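Long-range contacts in naphthalene dioxygenase small subunit (Rhodococcus sp., PDB 2B1X), which probably serves as the structural beta subunit of a Rieske non-heme iron oxygenase that dihydroxylates naphthalene: residues 43-48 / 66-71; 37-42 / 150-155. One frame throughout, in Å; residues are numbered along the deposited sequence.

Interaction 1 of 2, residues 43-48 / 66-71; sequences SYVVPI and HMDDDA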
# COMPACT_ATOMS: atom_id res chain seq x y z
N SER B 43 27.48 21.40 -8.51
CA SER B 43 26.21 21.27 -9.22
C SER B 43 25.46 20.03 -8.72
O SER B 43 25.96 18.90 -8.81
CB SER B 43 26.43 21.18 -10.73
OG SER B 43 25.21 20.87 -11.37
N TYR B 44 24.27 20.25 -8.15
CA TYR B 44 23.47 19.19 -7.59
C TYR B 44 22.13 19.22 -8.29
O TYR B 44 21.36 20.16 -8.08
CB TYR B 44 23.30 19.36 -6.06
CG TYR B 44 22.62 18.19 -5.37
CD1 TYR B 44 23.35 17.27 -4.61
CD2 TYR B 44 21.24 18.01 -5.46
CE1 TYR B 44 22.74 16.21 -3.98
CE2 TYR B 44 20.61 16.93 -4.84
CZ TYR B 44 21.37 16.04 -4.10
OH TYR B 44 20.74 14.98 -3.49
N VAL B 45 21.85 18.22 -9.13
CA VAL B 45 20.55 18.22 -9.85
C VAL B 45 19.74 16.92 -9.83
O VAL B 45 20.29 15.83 -9.90
CB VAL B 45 20.58 18.89 -11.29
CG1 VAL B 45 21.89 19.69 -11.54
CG2 VAL B 45 20.26 17.92 -12.41
N VAL B 46 18.42 17.09 -9.73
CA VAL B 46 17.44 16.00 -9.80
C VAL B 46 16.51 16.29 -10.97
O VAL B 46 15.63 17.14 -10.87
CB VAL B 46 16.65 15.92 -8.48
CG1 VAL B 46 15.66 14.73 -8.48
CG2 VAL B 46 17.63 15.87 -7.27
N PRO B 47 16.72 15.63 -12.10
CA PRO B 47 15.90 15.84 -13.29
C PRO B 47 14.49 15.29 -13.20
O PRO B 47 14.20 14.39 -12.41
CB PRO B 47 16.66 15.07 -14.38
CG PRO B 47 18.01 14.93 -13.84
CD PRO B 47 17.85 14.72 -12.37
N ILE B 48 13.62 15.84 -14.05
CA ILE B 48 12.28 15.32 -14.24
C ILE B 48 12.32 14.32 -15.37
O ILE B 48 13.03 14.54 -16.35
CB ILE B 48 11.28 16.47 -14.57
CG1 ILE B 48 11.31 17.53 -13.46
CG2 ILE B 48 9.85 15.90 -14.73
CD1 ILE B 48 10.42 18.70 -13.78
N HIS B 66 13.58 18.99 -10.83
CA HIS B 66 13.03 18.94 -9.47
C HIS B 66 13.89 19.74 -8.49
O HIS B 66 13.40 20.25 -7.48
CB HIS B 66 12.95 17.50 -8.96
CG HIS B 66 11.86 16.71 -9.61
ND1 HIS B 66 10.54 17.10 -9.57
CD2 HIS B 66 11.90 15.59 -10.38
CE1 HIS B 66 9.81 16.23 -10.25
NE2 HIS B 66 10.61 15.31 -10.76
N MET B 67 15.18 19.83 -8.80
CA MET B 67 16.17 20.49 -7.97
C MET B 67 17.39 20.74 -8.84
O MET B 67 17.79 19.89 -9.67
CB MET B 67 16.52 19.58 -6.77
CG MET B 67 17.35 20.23 -5.66
SD MET B 67 17.80 19.09 -4.28
CE MET B 67 16.34 18.17 -4.13
N ASP B 68 17.99 21.92 -8.68
CA ASP B 68 19.12 22.32 -9.48
C ASP B 68 19.91 23.31 -8.61
O ASP B 68 19.71 24.52 -8.70
CB ASP B 68 18.62 22.95 -10.80
CG ASP B 68 19.72 23.20 -11.79
OD1 ASP B 68 20.91 23.04 -11.45
OD2 ASP B 68 19.46 23.60 -12.96
N ASP B 69 20.73 22.76 -7.72
CA ASP B 69 21.43 23.58 -6.73
C ASP B 69 22.88 23.86 -7.10
O ASP B 69 23.54 23.05 -7.76
CB ASP B 69 21.42 22.89 -5.37
CG ASP B 69 20.16 23.20 -4.57
OD1 ASP B 69 19.45 24.18 -4.89
OD2 ASP B 69 19.84 22.51 -3.59
N ASP B 70 23.36 25.02 -6.66
CA ASP B 70 24.79 25.29 -6.65
C ASP B 70 25.23 25.41 -5.19
O ASP B 70 24.42 25.09 -4.30
CB ASP B 70 25.12 26.54 -7.45
CG ASP B 70 24.34 27.78 -6.98
OD1 ASP B 70 23.78 27.86 -5.84
OD2 ASP B 70 24.27 28.77 -7.73
N ALA B 71 26.47 25.86 -4.93
CA ALA B 71 26.94 25.92 -3.55
C ALA B 71 26.16 26.91 -2.70
O ALA B 71 25.84 26.64 -1.56
CB ALA B 71 28.44 26.16 -3.46
O HOH W 1 23.40 22.70 -10.70
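Y44 and M67 both set CG anti to the backbone N (chi1 -173° and -169°). M67 then bends at chi3, where CE turns back toward V46. The sulfur M67 SD lies 3.6 Å from Y44 CE2. It approaches the ring obliquely, a Met-aromatic contact. V46 CG2 packs on M67 CB on the same face of the sheet, which D69 shares. On the other face V45 and D68 lie side by side, with V45 CG1 against D68 OD1. The strands run antiparallel. Y44 and D69 form a hydrogen-bonded pair: Y44 N reaches D69 O at 2.9 Å, and D69 N reaches Y44 O at 2.7 Å. V46 N donates to M67 O. V46 O takes H66 N at 2.8 Å and, weakly, M67 N. H66 and M67 thus face V46 together in a classic beta bulge. Beyond it I48 CG1 sits over the centre of the H66 ring, 3.6 Å from the centroid, a CH-pi contact. P47 O meets H66 CD2 at the ring edge. One water bridges S43 OG, D68 OD1 and D69 O. D68 OD2 bonds Y355 of the large-subunit chain. D69 OD1 bonds S73 OG, and OD2 makes a salt bridge to R77, which probably stabilises ionised D69.

Interaction 2 of 2, residues 37-42 / 150-155; sequences LVTEDL and LMAKRV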
# COMPACT_ATOMS: atom_id res chain seq x y z
N LEU B 37 31.53 18.77 2.66
CA LEU B 37 32.01 17.81 1.66
C LEU B 37 31.84 18.30 0.24
O LEU B 37 32.22 17.62 -0.72
CB LEU B 37 31.30 16.46 1.82
CG LEU B 37 31.34 15.81 3.20
CD1 LEU B 37 30.45 14.55 3.21
CD2 LEU B 37 32.77 15.52 3.61
N VAL B 38 31.27 19.49 0.08
CA VAL B 38 30.98 19.92 -1.27
C VAL B 38 31.92 20.98 -1.75
O VAL B 38 32.55 21.69 -0.99
CB VAL B 38 29.49 20.34 -1.53
CG1 VAL B 38 28.51 19.28 -0.98
CG2 VAL B 38 29.21 21.74 -0.98
N THR B 39 31.97 21.08 -3.05
CA THR B 39 32.91 21.90 -3.72
C THR B 39 32.29 23.28 -3.99
O THR B 39 31.06 23.46 -3.98
CB THR B 39 33.29 21.12 -4.99
OG1 THR B 39 34.70 21.19 -5.19
CG2 THR B 39 32.62 21.69 -6.23
N GLU B 40 33.16 24.25 -4.21
CA GLU B 40 32.78 25.63 -4.47
C GLU B 40 31.97 25.80 -5.80
O GLU B 40 31.11 26.66 -5.91
CB GLU B 40 34.05 26.50 -4.46
CG GLU B 40 35.12 26.12 -3.38
CD GLU B 40 35.88 24.76 -3.55
OE1 GLU B 40 36.07 24.23 -4.67
OE2 GLU B 40 36.35 24.18 -2.53
N ASP B 41 32.26 24.95 -6.79
CA ASP B 41 31.52 24.92 -8.05
C ASP B 41 30.48 23.77 -8.10
O ASP B 41 30.12 23.30 -9.18
CB ASP B 41 32.48 24.86 -9.26
CG ASP B 41 33.37 23.61 -9.27
OD1 ASP B 41 33.77 23.11 -8.19
OD2 ASP B 41 33.73 23.03 -10.32
N LEU B 42 29.99 23.36 -6.92
CA LEU B 42 28.96 22.29 -6.84
C LEU B 42 27.84 22.49 -7.84
O LEU B 42 27.32 23.61 -8.00
CB LEU B 42 28.37 22.17 -5.42
CG LEU B 42 27.15 21.23 -5.26
CD1 LEU B 42 27.58 19.76 -5.22
CD2 LEU B 42 26.32 21.55 -4.01
N LEU B 150 36.07 15.79 -2.28
CA LEU B 150 34.95 16.71 -2.26
C LEU B 150 34.08 16.41 -3.46
O LEU B 150 34.57 16.00 -4.52
CB LEU B 150 35.42 18.15 -2.37
CG LEU B 150 35.57 19.07 -1.15
CD1 LEU B 150 35.78 18.33 0.17
CD2 LEU B 150 36.69 20.06 -1.40
N MET B 151 32.78 16.66 -3.29
CA MET B 151 31.83 16.45 -4.35
C MET B 151 31.65 17.72 -5.16
O MET B 151 31.16 18.73 -4.66
CB MET B 151 30.48 16.00 -3.79
CG MET B 151 29.47 15.57 -4.87
SD MET B 151 28.11 14.70 -4.13
CE MET B 151 27.20 16.15 -3.40
N ALA B 152 31.98 17.62 -6.44
CA ALA B 152 31.84 18.72 -7.38
C ALA B 152 30.51 18.66 -8.10
O ALA B 152 29.99 19.70 -8.50
CB ALA B 152 32.98 18.70 -8.39
N LYS B 153 29.96 17.45 -8.26
CA LYS B 153 28.74 17.27 -9.05
C LYS B 153 27.98 16.04 -8.61
O LYS B 153 28.58 15.04 -8.24
CB LYS B 153 29.08 17.17 -10.55
CG LYS B 153 27.86 17.23 -11.50
CD LYS B 153 28.30 17.03 -12.96
CE LYS B 153 27.11 16.74 -13.86
NZ LYS B 153 26.33 17.98 -14.19
N ARG B 154 26.66 16.12 -8.65
CA ARG B 154 25.81 14.95 -8.50
C ARG B 154 24.55 15.15 -9.31
O ARG B 154 23.90 16.22 -9.24
CB ARG B 154 25.46 14.70 -7.03
CG ARG B 154 24.39 13.61 -6.87
CD ARG B 154 24.21 13.11 -5.44
NE ARG B 154 25.35 12.29 -5.03
CZ ARG B 154 25.72 12.12 -3.77
NH1 ARG B 154 25.07 12.74 -2.81
NH2 ARG B 154 26.76 11.35 -3.49
N VAL B 155 24.20 14.11 -10.08
CA VAL B 155 22.89 14.02 -10.72
C VAL B 155 22.15 12.82 -10.13
O VAL B 155 22.64 11.67 -10.20
CB VAL B 155 23.06 13.81 -12.25
CG1 VAL B 155 21.71 13.59 -12.95
CG2 VAL B 155 23.85 14.95 -12.91
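L37 and T39, on either side of V38 in the chain, hydrogen-bond M151 through the backbone. M151 N donates to L37 O at 2.8 Å, nearly straight at 169°. T39 N donates to M151 O at 3.0 Å, and this donor stands above the carbonyl plane. V38 and M151 therefore form a parallel bridge. Weaker CA-H...O contacts support it. L150 CA lies 3.3 Å from L37 O, a bent contact, and L42 CA lies 3.2 Å from A152 O. The L150 side chain lays CG and CD1 against the L37 carbonyl oxygen in van der Waals contact.

One apolar group gathers at M151 CE. The M151 chain bends at chi3 (76°), which turns CE toward 37-42. There CE touches V38 CG1 at 4.2 Å and L42 CD1 at 4.1 Å. The sulfur M151 SD lies over the centre of one face of the R154 guanidinium. Separately, T39 CB meets M151 O at 3.2 Å.

At the exposed turn D41 OD1 makes a salt bridge to R143 of strand 132-145. The buried R154 makes salt bridges with D140 and with E22 of helix 10-27.

T39 to L42 is a type I beta turn, closed by L42 N to T39 O. A152 and K153 both face V141 in a classic beta bulge. The short strand 38-39 leads through this turn into strand 42-49, beside strand 148-158, in the curved sheet and helix of the NTF2-like fold.

Interaction 2 closes a long loop of chain, and interaction 1 is nested inside it. Their centres are about 11 Å apart. Strands 42-49 and 148-158 are neighbours in one mixed sheet, so both contacts reach it. S43 O and R154 N lie 2.9 Å apart, probably a hydrogen bond, as are V45 N and R154 O. Interaction 1 is buried and adds the strand outermost within this chain, 67-69, next to the large subunit. Interaction 2 is partly buried, and no other chain touches it. Interaction 1 is an antiparallel ladder that adds Met-aromatic and CH-pi contacts to aliphatic packing. Interaction 2 has a single parallel bridge and packs around the methionine methyl, and its acidic residues at the turn are exposed.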